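Local atomic coordinates of GTPase activator-like protein (Chaetomium thermophilum, PDB entry 5HIU), a protein that probably activates a GTPase as the fungal TSC2, of which this chain is the N-terminal, all-helical part. Residues Q149-A154 with C218-V223; R155-L160 with S178-N183; V346-S351 with A389-T394; E357-I362 with S424-H429. All coordinates share one frame; numbering follows the deposited sequence.

Contact 1: Q149-A154 with C218-V223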
loop_
_atom_site.group_PDB
_atom_site.type_symbol
_atom_site.label_atom_id
_atom_site.label_comp_id
_atom_site.label_asym_id
_atom_site.label_seq_id
_atom_site.Cartn_x
_atom_site.Cartn_y
_atom_site.Cartn_z
ATOM N N GLN A 149 -7.969 -13.772 -6.084
ATOM C CA GLN A 149 -8.958 -13.931 -7.130
ATOM C C GLN A 149 -9.177 -12.607 -7.815
ATOM O O GLN A 149 -9.057 -12.520 -9.045
ATOM C CB GLN A 149 -10.294 -14.395 -6.565
ATOM C CG GLN A 149 -10.416 -15.887 -6.301
ATOM C CD GLN A 149 -11.839 -16.295 -5.922
ATOM O OE1 GLN A 149 -12.833 -15.613 -6.265
ATOM N NE2 GLN A 149 -11.951 -17.412 -5.202
ATOM N N ALA A 150 -9.485 -11.572 -7.031
ATOM C CA ALA A 150 -9.998 -10.332 -7.619
ATOM C C ALA A 150 -8.935 -9.662 -8.461
ATOM O O ALA A 150 -9.183 -9.234 -9.592
ATOM C CB ALA A 150 -10.509 -9.376 -6.563
ATOM N N TYR A 151 -7.737 -9.594 -7.919
ATOM C CA TYR A 151 -6.648 -9.043 -8.677
ATOM C C TYR A 151 -6.412 -9.843 -9.975
ATOM O O TYR A 151 -6.435 -9.264 -11.060
ATOM C CB TYR A 151 -5.373 -8.971 -7.851
ATOM C CG TYR A 151 -4.267 -8.496 -8.722
ATOM C CD1 TYR A 151 -4.277 -7.201 -9.209
ATOM C CD2 TYR A 151 -3.255 -9.354 -9.127
ATOM C CE1 TYR A 151 -3.280 -6.743 -10.028
ATOM C CE2 TYR A 151 -2.245 -8.908 -9.957
ATOM C CZ TYR A 151 -2.263 -7.599 -10.401
ATOM O OH TYR A 151 -1.280 -7.151 -11.243
ATOM N N ARG A 152 -6.217 -11.158 -9.855
ATOM C CA ARG A 152 -6.040 -12.041 -11.029
ATOM C C ARG A 152 -7.034 -11.712 -12.145
ATOM O O ARG A 152 -6.646 -11.569 -13.304
ATOM C CB ARG A 152 -6.179 -13.515 -10.635
ATOM C CG ARG A 152 -5.637 -14.492 -11.672
ATOM C CD ARG A 152 -5.206 -15.817 -11.052
ATOM N NE ARG A 152 -4.156 -15.625 -10.041
ATOM C CZ ARG A 152 -2.874 -15.988 -10.154
ATOM N NH1 ARG A 152 -2.421 -16.608 -11.240
ATOM N NH2 ARG A 152 -2.031 -15.741 -9.150
ATOM N N ALA A 153 -8.305 -11.555 -11.777
ATOM C CA ALA A 153 -9.354 -11.273 -12.753
ATOM C C ALA A 153 -9.292 -9.857 -13.313
ATOM O O ALA A 153 -9.782 -9.598 -14.409
ATOM C CB ALA A 153 -10.726 -11.536 -12.156
ATOM N N ALA A 154 -8.712 -8.922 -12.578
ATOM C CA ALA A 154 -8.583 -7.577 -13.127
ATOM C C ALA A 154 -7.442 -7.543 -14.106
ATOM O O ALA A 154 -7.553 -6.924 -15.152
ATOM C CB ALA A 154 -8.375 -6.549 -12.033
ATOM N N CYS A 218 1.253 -4.357 -5.547
ATOM C CA CYS A 218 2.019 -3.130 -5.639
ATOM C C CYS A 218 3.080 -3.183 -6.728
ATOM O O CYS A 218 3.199 -2.277 -7.545
ATOM C CB CYS A 218 2.682 -2.821 -4.308
ATOM S SG CYS A 218 1.576 -2.017 -3.125
ATOM N N MET A 219 3.842 -4.262 -6.773
ATOM C CA MET A 219 4.950 -4.331 -7.700
ATOM C C MET A 219 4.553 -4.772 -9.084
ATOM O O MET A 219 5.399 -4.843 -9.960
ATOM C CB MET A 219 6.045 -5.233 -7.136
ATOM C CG MET A 219 6.637 -4.692 -5.843
ATOM S SD MET A 219 7.097 -2.940 -5.944
ATOM C CE MET A 219 8.435 -3.119 -7.124
ATOM N N LEU A 220 3.291 -5.092 -9.318
ATOM C CA LEU A 220 2.897 -5.430 -10.678
ATOM C C LEU A 220 1.466 -5.109 -10.835
ATOM O O LEU A 220 0.621 -5.912 -10.538
ATOM C CB LEU A 220 3.198 -6.896 -11.020
ATOM C CG LEU A 220 2.711 -8.036 -10.120
ATOM C CD1 LEU A 220 1.381 -8.608 -10.579
ATOM C CD2 LEU A 220 3.731 -9.156 -10.118
ATOM N N THR A 221 1.177 -3.888 -11.226
ATOM C CA THR A 221 -0.190 -3.516 -11.518
ATOM C C THR A 221 -0.133 -2.343 -12.448
ATOM O O THR A 221 0.667 -1.425 -12.265
ATOM C CB THR A 221 -0.993 -3.178 -10.252
ATOM O OG1 THR A 221 -2.326 -2.806 -10.606
ATOM C CG2 THR A 221 -0.357 -2.044 -9.482
ATOM N N SER A 222 -0.981 -2.383 -13.462
ATOM C CA SER A 222 -0.952 -1.384 -14.509
ATOM C C SER A 222 -1.731 -0.153 -14.075
ATOM O O SER A 222 -1.665 0.873 -14.745
ATOM C CB SER A 222 -1.494 -1.983 -15.816
ATOM O OG SER A 222 -2.629 -2.814 -15.616
ATOM N N VAL A 223 -2.437 -0.250 -12.938
ATOM C CA VAL A 223 -3.394 0.776 -12.509
ATOM C C VAL A 223 -3.037 1.414 -11.161
ATOM O O VAL A 223 -3.061 0.785 -10.108
ATOM C CB VAL A 223 -4.829 0.215 -12.441
ATOM C CG1 VAL A 223 -5.828 1.359 -12.322
ATOM C CG2 VAL A 223 -5.133 -0.625 -13.675
#
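The backbones keep their distance here: helix 139-163 passes the loop after helix 204-219 with Tyr-151 CA 9.0 Å from Thr-221 CA, the nearest such pair, and a single long side chain bridges them. This is a helix-to-loop contact at the edge of an alpha-solenoid, the elongated all-helical fold of the TSC2 N-terminus. Tyr-151 has CG trans to its backbone N (chi1 176°), which sends the buried ring straight across to the loop. Its hydroxyl donates to the carbonyl oxygen of Leu-220; the modelled separation of Tyr-151 OH and Leu-220 O, 2.4 Å, is very short, and its exact value is doubtful. That carbonyl oxygen stands oblique to the ring. One methyl of Leu-220 shares the same end of the tyrosine: CG sits between backbone N and carbonyl carbon (chi1 52°), and Leu-220 CD1 comes within 3.7 Å of Tyr-151 CE2. Thr-221 borders the ring's edge instead, its OG1 lying near the ring plane 4.1 Å from Tyr-151 CE1. That hydroxyl is engaged by Asp-226 at the start of helix 224-240, while Arg-158 of helix 139-163 touches both the tyrosine and the threonine. Ala-150 and Ala-154 pack against helix 179-198. Within the loop, Val-223 N makes a long, weak but nearly straight bond to Thr-221 OG1, 3.5 Å at 168°.

Contact 2: R155-L160 with S178-N183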
loop_
_atom_site.group_PDB
_atom_site.type_symbol
_atom_site.label_atom_id
_atom_site.label_comp_id
_atom_site.label_asym_id
_atom_site.label_seq_id
_atom_site.Cartn_x
_atom_site.Cartn_y
_atom_site.Cartn_z
ATOM N N ARG A 155 -6.356 -8.230 -13.777
ATOM C CA ARG A 155 -5.164 -8.168 -14.599
ATOM C C ARG A 155 -5.455 -8.766 -15.957
ATOM O O ARG A 155 -5.000 -8.255 -16.990
ATOM C CB ARG A 155 -3.981 -8.884 -13.938
ATOM C CG ARG A 155 -3.732 -10.310 -14.394
ATOM C CD ARG A 155 -2.446 -10.799 -13.778
ATOM N NE ARG A 155 -2.282 -12.243 -13.883
ATOM C CZ ARG A 155 -1.387 -12.948 -13.192
ATOM N NH1 ARG A 155 -0.568 -12.352 -12.322
ATOM N NH2 ARG A 155 -1.314 -14.261 -13.369
ATOM N N ASP A 156 -6.209 -9.854 -15.941
ATOM C CA ASP A 156 -6.551 -10.537 -17.166
ATOM C C ASP A 156 -7.403 -9.611 -18.036
ATOM O O ASP A 156 -7.030 -9.334 -19.179
ATOM C CB ASP A 156 -7.242 -11.871 -16.859
ATOM C CG ASP A 156 -6.309 -12.877 -16.154
ATOM O OD1 ASP A 156 -5.112 -12.576 -15.940
ATOM O OD2 ASP A 156 -6.781 -13.976 -15.804
ATOM N N ALA A 157 -8.499 -9.084 -17.491
ATOM C CA ALA A 157 -9.344 -8.119 -18.217
ATOM C C ALA A 157 -8.520 -7.029 -18.878
ATOM O O ALA A 157 -8.737 -6.691 -20.043
ATOM C CB ALA A 157 -10.355 -7.482 -17.282
ATOM N N ARG A 158 -7.567 -6.497 -18.119
ATOM C CA ARG A 158 -6.676 -5.441 -18.580
ATOM C C ARG A 158 -5.680 -5.914 -19.653
ATOM O O ARG A 158 -5.248 -5.117 -20.483
ATOM C CB ARG A 158 -5.892 -4.886 -17.395
ATOM C CG ARG A 158 -6.714 -4.217 -16.303
ATOM C CD ARG A 158 -5.993 -4.277 -14.951
ATOM N NE ARG A 158 -6.771 -3.635 -13.891
ATOM C CZ ARG A 158 -6.377 -3.461 -12.626
ATOM N NH1 ARG A 158 -5.188 -3.871 -12.205
ATOM N NH2 ARG A 158 -7.193 -2.863 -11.766
ATOM N N LYS A 159 -5.285 -7.189 -19.606
ATOM C CA LYS A 159 -4.420 -7.777 -20.641
ATOM C C LYS A 159 -5.177 -7.872 -21.945
ATOM O O LYS A 159 -4.687 -7.471 -23.000
ATOM C CB LYS A 159 -3.939 -9.183 -20.250
ATOM C CG LYS A 159 -2.767 -9.183 -19.286
ATOM C CD LYS A 159 -2.413 -10.577 -18.784
ATOM C CE LYS A 159 -1.293 -10.503 -17.752
ATOM N NZ LYS A 159 -0.884 -11.836 -17.227
ATOM N N LEU A 160 -6.384 -8.403 -21.850
ATOM C CA LEU A 160 -7.220 -8.618 -23.012
ATOM C C LEU A 160 -7.803 -7.304 -23.491
ATOM O O LEU A 160 -8.289 -7.229 -24.614
ATOM C CB LEU A 160 -8.340 -9.610 -22.689
ATOM C CG LEU A 160 -7.831 -10.943 -22.124
ATOM C CD1 LEU A 160 -8.970 -11.787 -21.563
ATOM C CD2 LEU A 160 -7.015 -11.691 -23.176
ATOM N N SER A 178 -13.043 -1.535 -15.808
ATOM C CA SER A 178 -13.766 -2.775 -16.049
ATOM C C SER A 178 -14.553 -3.204 -14.798
ATOM O O SER A 178 -14.243 -2.786 -13.680
ATOM C CB SER A 178 -12.803 -3.880 -16.509
ATOM O OG SER A 178 -11.909 -4.287 -15.489
ATOM N N PRO A 179 -15.602 -4.020 -14.982
ATOM C CA PRO A 179 -16.266 -4.567 -13.801
ATOM C C PRO A 179 -15.258 -5.193 -12.835
ATOM O O PRO A 179 -15.444 -5.119 -11.625
ATOM C CB PRO A 179 -17.205 -5.624 -14.386
ATOM C CG PRO A 179 -17.491 -5.149 -15.780
ATOM C CD PRO A 179 -16.301 -4.368 -16.234
ATOM N N GLU A 180 -14.181 -5.769 -13.366
ATOM C CA GLU A 180 -13.153 -6.392 -12.537
ATOM C C GLU A 180 -12.355 -5.344 -11.778
ATOM O O GLU A 180 -12.074 -5.517 -10.606
ATOM C CB GLU A 180 -12.228 -7.279 -13.364
ATOM C CG GLU A 180 -12.951 -8.434 -14.026
ATOM C CD GLU A 180 -13.594 -8.056 -15.363
ATOM O OE1 GLU A 180 -13.383 -6.913 -15.836
ATOM O OE2 GLU A 180 -14.308 -8.904 -15.945
ATOM N N ASP A 181 -12.024 -4.246 -12.436
ATOM C CA ASP A 181 -11.432 -3.095 -11.751
ATOM C C ASP A 181 -12.338 -2.622 -10.621
ATOM O O ASP A 181 -11.875 -2.333 -9.519
ATOM C CB ASP A 181 -11.223 -1.918 -12.712
ATOM C CG ASP A 181 -10.196 -2.202 -13.797
ATOM O OD1 ASP A 181 -9.447 -3.194 -13.680
ATOM O OD2 ASP A 181 -10.145 -1.420 -14.780
ATOM N N LYS A 182 -13.629 -2.539 -10.897
ATOM C CA LYS A 182 -14.570 -2.017 -9.927
ATOM C C LYS A 182 -14.687 -2.952 -8.761
ATOM O O LYS A 182 -14.728 -2.495 -7.617
ATOM C CB LYS A 182 -15.925 -1.772 -10.576
ATOM C CG LYS A 182 -15.876 -0.634 -11.594
ATOM C CD LYS A 182 -16.860 -0.816 -12.727
ATOM C CE LYS A 182 -17.024 0.479 -13.505
ATOM N NZ LYS A 182 -17.721 0.291 -14.809
ATOM N N ASN A 183 -14.716 -4.256 -9.052
ATOM C CA ASN A 183 -14.770 -5.294 -8.017
ATOM C C ASN A 183 -13.576 -5.205 -7.079
ATOM O O ASN A 183 -13.713 -5.257 -5.857
ATOM C CB ASN A 183 -14.768 -6.682 -8.648
ATOM C CG ASN A 183 -16.122 -7.088 -9.172
ATOM O OD1 ASN A 183 -17.092 -6.379 -9.001
ATOM N ND2 ASN A 183 -16.194 -8.260 -9.799
#
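Arg-158 and Asp-181 join the two legs of a helical hairpin, helix 139-163 and the next helix of the alpha-solenoid, 179-198, which run in opposite senses. From CB, the arginine takes CG alongside the backbone N, and from there its chain is extended. Its aliphatic part runs beside the carboxylate, with Arg-158 CG 3.9 Å and Arg-158 CD 3.8 Å from Asp-181 OD1. At Arg-158 NE the salt bridge begins, 2.7 Å to Asp-181 OD1, on the syn side but 32° out of the carboxylate plane. Arg-158 CZ follows, 3.3 Å from Asp-181 OD1, and Arg-158 NH2 reaches that oxygen at 3.0 Å, from the same face but higher above the plane. The grip is side-on, two nitrogens on one oxygen, the guanidinium turned 50° from the carboxylate and meeting it by its edge. NH1 turns to Asp-226 of helix 224-240, so this arginine joins two acidic groups from different helices. Asp-181 also serves its own helix: Ser-178 is the N-cap and forms a capping box with it, the backbone N of Ser-178 donating to OD2 of Asp-181. The reciprocal bond, Asp-181 N to Ser-178 OG, measures 3.1 Å. Between 155-160 and 178-183 the nearest CA atoms are those of Ala-157 and Glu-180, 7.1 Å apart. There Glu-180, bent at chi2, lays a carboxylate oxygen against the alanine methyl, with OE1 3.4 Å from Ala-157 CB.

Contact 3: V346-S351 with A389-T394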
loop_
_atom_site.group_PDB
_atom_site.type_symbol
_atom_site.label_atom_id
_atom_site.label_comp_id
_atom_site.label_asym_id
_atom_site.label_seq_id
_atom_site.Cartn_x
_atom_site.Cartn_y
_atom_site.Cartn_z
ATOM N N VAL A 346 27.117 3.940 -2.722
ATOM C CA VAL A 346 26.225 4.266 -3.818
ATOM C C VAL A 346 26.860 5.207 -4.816
ATOM O O VAL A 346 26.778 4.961 -6.016
ATOM C CB VAL A 346 24.919 4.924 -3.328
ATOM C CG1 VAL A 346 24.006 5.248 -4.515
ATOM C CG2 VAL A 346 24.205 4.020 -2.330
ATOM N N SER A 347 27.491 6.273 -4.329
ATOM C CA SER A 347 28.012 7.337 -5.213
ATOM C C SER A 347 28.944 6.860 -6.331
ATOM O O SER A 347 29.132 7.575 -7.322
ATOM C CB SER A 347 28.738 8.418 -4.412
ATOM O OG SER A 347 29.036 9.526 -5.246
ATOM N N LYS A 348 29.537 5.678 -6.158
ATOM C CA LYS A 348 30.371 5.070 -7.191
ATOM C C LYS A 348 29.564 4.774 -8.453
ATOM O O LYS A 348 29.886 5.279 -9.528
ATOM C CB LYS A 348 31.013 3.778 -6.676
ATOM C CG LYS A 348 32.052 3.987 -5.589
ATOM C CD LYS A 348 32.706 2.673 -5.207
ATOM C CE LYS A 348 33.856 2.883 -4.235
ATOM N NZ LYS A 348 34.602 1.619 -3.971
ATOM N N SER A 349 28.506 3.976 -8.308
ATOM C CA SER A 349 27.724 3.485 -9.449
ATOM C C SER A 349 27.025 4.628 -10.199
ATOM O O SER A 349 27.415 5.796 -10.082
ATOM C CB SER A 349 26.690 2.430 -8.973
ATOM O OG SER A 349 25.495 3.003 -8.428
ATOM N N SER A 350 26.022 4.266 -11.002
ATOM C CA SER A 350 24.982 5.191 -11.467
ATOM C C SER A 350 25.466 6.377 -12.306
ATOM O O SER A 350 26.646 6.464 -12.692
ATOM C CB SER A 350 24.245 5.759 -10.269
ATOM O OG SER A 350 24.842 6.992 -9.906
ATOM N N SER A 351 24.530 7.292 -12.572
ATOM C CA SER A 351 24.825 8.508 -13.317
ATOM C C SER A 351 23.732 9.568 -13.072
ATOM O O SER A 351 22.959 9.438 -12.135
ATOM C CB SER A 351 25.025 8.171 -14.805
ATOM O OG SER A 351 23.889 7.504 -15.333
ATOM N N ALA A 389 30.229 14.042 -1.614
ATOM C CA ALA A 389 29.691 15.118 -2.421
ATOM C C ALA A 389 30.490 15.294 -3.683
ATOM O O ALA A 389 29.913 15.475 -4.749
ATOM C CB ALA A 389 29.670 16.416 -1.639
ATOM N N ALA A 390 31.816 15.227 -3.555
ATOM C CA ALA A 390 32.731 15.458 -4.676
ATOM C C ALA A 390 32.635 14.345 -5.701
ATOM O O ALA A 390 32.598 14.599 -6.905
ATOM C CB ALA A 390 34.162 15.586 -4.175
ATOM N N GLN A 391 32.577 13.111 -5.218
ATOM C CA GLN A 391 32.361 11.964 -6.089
ATOM C C GLN A 391 31.137 12.149 -6.999
ATOM O O GLN A 391 31.167 11.724 -8.148
ATOM C CB GLN A 391 32.220 10.691 -5.258
ATOM C CG GLN A 391 32.373 9.418 -6.069
ATOM C CD GLN A 391 33.134 8.337 -5.329
ATOM O OE1 GLN A 391 33.589 8.540 -4.206
ATOM N NE2 GLN A 391 33.285 7.179 -5.963
ATOM N N CYS A 392 30.080 12.796 -6.502
ATOM C CA CYS A 392 28.912 13.134 -7.337
ATOM C C CYS A 392 29.210 14.225 -8.365
ATOM O O CYS A 392 28.432 14.421 -9.302
ATOM C CB CYS A 392 27.725 13.600 -6.481
ATOM S SG CYS A 392 27.390 12.570 -5.048
ATOM N N ALA A 393 30.300 14.961 -8.154
ATOM C CA ALA A 393 30.804 15.922 -9.135
ATOM C C ALA A 393 31.535 15.224 -10.285
ATOM O O ALA A 393 31.731 15.820 -11.348
ATOM C CB ALA A 393 31.712 16.943 -8.461
ATOM N N THR A 394 31.937 13.969 -10.068
ATOM C CA THR A 394 32.492 13.137 -11.142
ATOM C C THR A 394 31.428 12.860 -12.199
ATOM O O THR A 394 31.735 12.653 -13.366
ATOM C CB THR A 394 33.006 11.769 -10.645
ATOM O OG1 THR A 394 31.921 11.010 -10.097
ATOM C CG2 THR A 394 34.110 11.922 -9.604
#
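Ser-347 and Gln-391 bring together the C-terminal ends of two alpha-solenoid helices, 336-348 and 383-391; between them in the chain comes helix 352-366, which packs against both through Ile-358. Van der Waals contact carries most of the junction. In the buried Ser-347 a chi1 of -171° swings OG away from the backbone N and onto the aliphatic part of the glutamine, 3.4 Å from Gln-391 CB and equally near its CG. The backbones are close at this point, Ser-347 CA lying 6.2 Å from Cys-392 CA. A polar group also rests on hydrocarbon: Gln-391 bends at chi2, and its amide nitrogen NE2 comes 3.4 Å from Lys-348 CG, the two side chains passing at a slant while the lysine runs on, extended, along an exposed course. Sulfur comes in from the buried side, where Cys-392 SG stands 3.5 Å from Ser-347 OG and also packs on Ile-358. Hydrogen bonds within 346-351 shape the chain as it leaves the helix. Ser-349 OG donates weakly to Val-346 O, and Ser-350 OG approaches Ser-349 O from above the carbonyl plane at 2.8 Å.

Contact 4: E357-I362 with S424-H429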
loop_
_atom_site.group_PDB
_atom_site.type_symbol
_atom_site.label_atom_id
_atom_site.label_comp_id
_atom_site.label_asym_id
_atom_site.label_seq_id
_atom_site.Cartn_x
_atom_site.Cartn_y
_atom_site.Cartn_z
ATOM N N GLU A 357 20.580 12.804 -6.857
ATOM C CA GLU A 357 19.856 12.511 -5.598
ATOM C C GLU A 357 20.786 12.489 -4.389
ATOM O O GLU A 357 20.551 13.218 -3.417
ATOM C CB GLU A 357 19.058 11.197 -5.683
ATOM C CG GLU A 357 17.858 11.276 -6.608
ATOM C CD GLU A 357 16.929 12.442 -6.265
ATOM O OE1 GLU A 357 16.120 12.329 -5.291
ATOM O OE2 GLU A 357 17.002 13.476 -6.975
ATOM N N ILE A 358 21.840 11.676 -4.456
ATOM C CA ILE A 358 22.899 11.710 -3.439
ATOM C C ILE A 358 23.148 13.152 -3.003
ATOM O O ILE A 358 23.130 13.458 -1.817
ATOM C CB ILE A 358 24.241 11.146 -3.949
ATOM C CG1 ILE A 358 24.131 9.656 -4.317
ATOM C CG2 ILE A 358 25.315 11.337 -2.884
ATOM C CD1 ILE A 358 24.133 8.698 -3.140
ATOM N N LEU A 359 23.369 14.018 -3.983
ATOM C CA LEU A 359 23.583 15.428 -3.740
ATOM C C LEU A 359 22.366 16.074 -3.103
ATOM O O LEU A 359 22.497 16.821 -2.135
ATOM C CB LEU A 359 23.917 16.177 -5.040
ATOM C CG LEU A 359 25.302 16.014 -5.693
ATOM C CD1 LEU A 359 25.487 17.006 -6.844
ATOM C CD2 LEU A 359 26.418 16.189 -4.672
ATOM N N ARG A 360 21.185 15.817 -3.648
ATOM C CA ARG A 360 19.973 16.503 -3.169
ATOM C C ARG A 360 19.754 16.230 -1.686
ATOM O O ARG A 360 19.358 17.115 -0.937
ATOM C CB ARG A 360 18.731 16.157 -4.025
ATOM C CG ARG A 360 17.388 16.505 -3.366
ATOM C CD ARG A 360 16.314 17.093 -4.275
ATOM N NE ARG A 360 16.074 16.266 -5.462
ATOM C CZ ARG A 360 16.085 16.715 -6.722
ATOM N NH1 ARG A 360 16.281 18.008 -6.998
ATOM N NH2 ARG A 360 15.875 15.866 -7.722
ATOM N N LEU A 361 20.046 15.009 -1.273
ATOM C CA LEU A 361 20.011 14.631 0.137
ATOM C C LEU A 361 20.992 15.498 0.914
ATOM O O LEU A 361 20.604 16.246 1.815
ATOM C CB LEU A 361 20.368 13.142 0.299
ATOM C CG LEU A 361 20.089 12.503 1.655
ATOM C CD1 LEU A 361 19.843 11.019 1.485
ATOM C CD2 LEU A 361 21.194 12.742 2.679
ATOM N N ILE A 362 22.256 15.436 0.509
ATOM C CA ILE A 362 23.314 16.197 1.160
ATOM C C ILE A 362 22.933 17.674 1.177
ATOM O O ILE A 362 23.086 18.343 2.187
ATOM C CB ILE A 362 24.691 15.965 0.499
ATOM C CG1 ILE A 362 25.117 14.490 0.644
ATOM C CG2 ILE A 362 25.756 16.849 1.143
ATOM C CD1 ILE A 362 26.364 14.129 -0.147
ATOM N N SER A 424 25.011 19.137 -12.027
ATOM C CA SER A 424 25.487 20.510 -12.105
ATOM C C SER A 424 24.593 21.507 -11.345
ATOM O O SER A 424 25.087 22.496 -10.823
ATOM C CB SER A 424 25.603 20.913 -13.586
ATOM O OG SER A 424 26.266 22.144 -13.758
ATOM N N LEU A 425 23.290 21.249 -11.293
ATOM C CA LEU A 425 22.346 22.116 -10.576
ATOM C C LEU A 425 22.529 22.003 -9.059
ATOM O O LEU A 425 22.368 22.985 -8.328
ATOM C CB LEU A 425 20.881 21.780 -10.946
ATOM C CG LEU A 425 20.459 21.553 -12.421
ATOM C CD1 LEU A 425 19.040 20.983 -12.511
ATOM C CD2 LEU A 425 20.592 22.810 -13.279
ATOM N N GLN A 426 22.853 20.800 -8.591
ATOM C CA GLN A 426 22.984 20.537 -7.157
ATOM C C GLN A 426 24.320 21.049 -6.601
ATOM O O GLN A 426 24.376 21.563 -5.487
ATOM C CB GLN A 426 22.784 19.042 -6.859
ATOM C CG GLN A 426 21.360 18.539 -7.099
ATOM C CD GLN A 426 20.350 19.099 -6.108
ATOM O OE1 GLN A 426 20.502 18.926 -4.897
ATOM N NE2 GLN A 426 19.306 19.764 -6.615
ATOM N N LEU A 427 25.385 20.930 -7.383
ATOM C CA LEU A 427 26.684 21.466 -6.978
ATOM C C LEU A 427 26.629 22.970 -6.793
ATOM O O LEU A 427 27.051 23.477 -5.765
ATOM C CB LEU A 427 27.764 21.116 -7.991
ATOM C CG LEU A 427 28.504 19.819 -7.681
ATOM C CD1 LEU A 427 29.184 19.284 -8.930
ATOM C CD2 LEU A 427 29.527 20.057 -6.587
ATOM N N LYS A 428 26.100 23.683 -7.781
ATOM C CA LYS A 428 25.899 25.126 -7.641
ATOM C C LYS A 428 25.079 25.447 -6.388
ATOM O O LYS A 428 25.289 26.493 -5.768
ATOM C CB LYS A 428 25.224 25.718 -8.878
ATOM N N HIS A 429 24.159 24.554 -6.015
ATOM C CA HIS A 429 23.377 24.719 -4.788
ATOM C C HIS A 429 24.211 24.526 -3.526
ATOM O O HIS A 429 24.090 25.307 -2.579
ATOM C CB HIS A 429 22.173 23.769 -4.769
ATOM C CG HIS A 429 20.971 24.323 -5.462
ATOM N ND1 HIS A 429 21.004 24.755 -6.771
ATOM C CD2 HIS A 429 19.705 24.525 -5.028
ATOM C CE1 HIS A 429 19.809 25.203 -7.112
ATOM N NE2 HIS A 429 19.004 25.074 -6.074
#
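Leu-359 and Gln-426 sit where two neighbouring alpha-solenoid helices, 352-366 and 423-441, run nearly parallel; the axes of segments 357-362 and 424-429 approach to 9.2 Å and are inclined by 23°. The tight part is on the buried flank. The two side chains lie alongside each other, pointing opposite ways, with Leu-359 CD1 3.4 Å from Gln-426 CB and Leu-359 CB 3.6 Å from that same carbon. The leucine methyl then reaches Leu-427, though less closely, 4.2 Å from Leu-359 CD1 to Leu-427 CG. Beyond CG, Gln-426 bends at chi2 (-69°) and lays its amide against the backbone of the facing helix, OE1 only 3.0 Å from Arg-360 CA. That buried oxygen is satisfied by Asn-363 ND2, one helical turn beyond Leu-359. Toward solvent the contact is looser. Arg-360 folds at chi2 and chi3, so that its guanidinium passes the glutamine obliquely, the two planes 68° apart and Arg-360 NH1 3.5 Å from Gln-426 NE2. Within its own helix the guanidinium forms a salt bridge to Glu-357, Arg-360 NH2 to Glu-357 OE2 2.7 Å, though the hydrogen bond in it is bent and weak.

Two pairs, far apart along the solenoid, make up the set: contacts 1 and 2 have centres about 8 Å apart, contacts 3 and 4 about 11 Å, and contact 1 lies about 37 Å from either of the latter, centre to centre. Contacts 1 and 2 share helix 139-163, and Val-223 CG2 touches Arg-158 CZ at 3.3 Å; contact 2 is nested inside the chain loop closed by contact 1. Contacts 3 and 4 alternate along the chain and meet through Cys-392 and Leu-359. Contact 2 lies at the surface and is ionic; the others are partly buried, one resting on a tyrosine-to-carbonyl bond, two mainly on van der Waals packing.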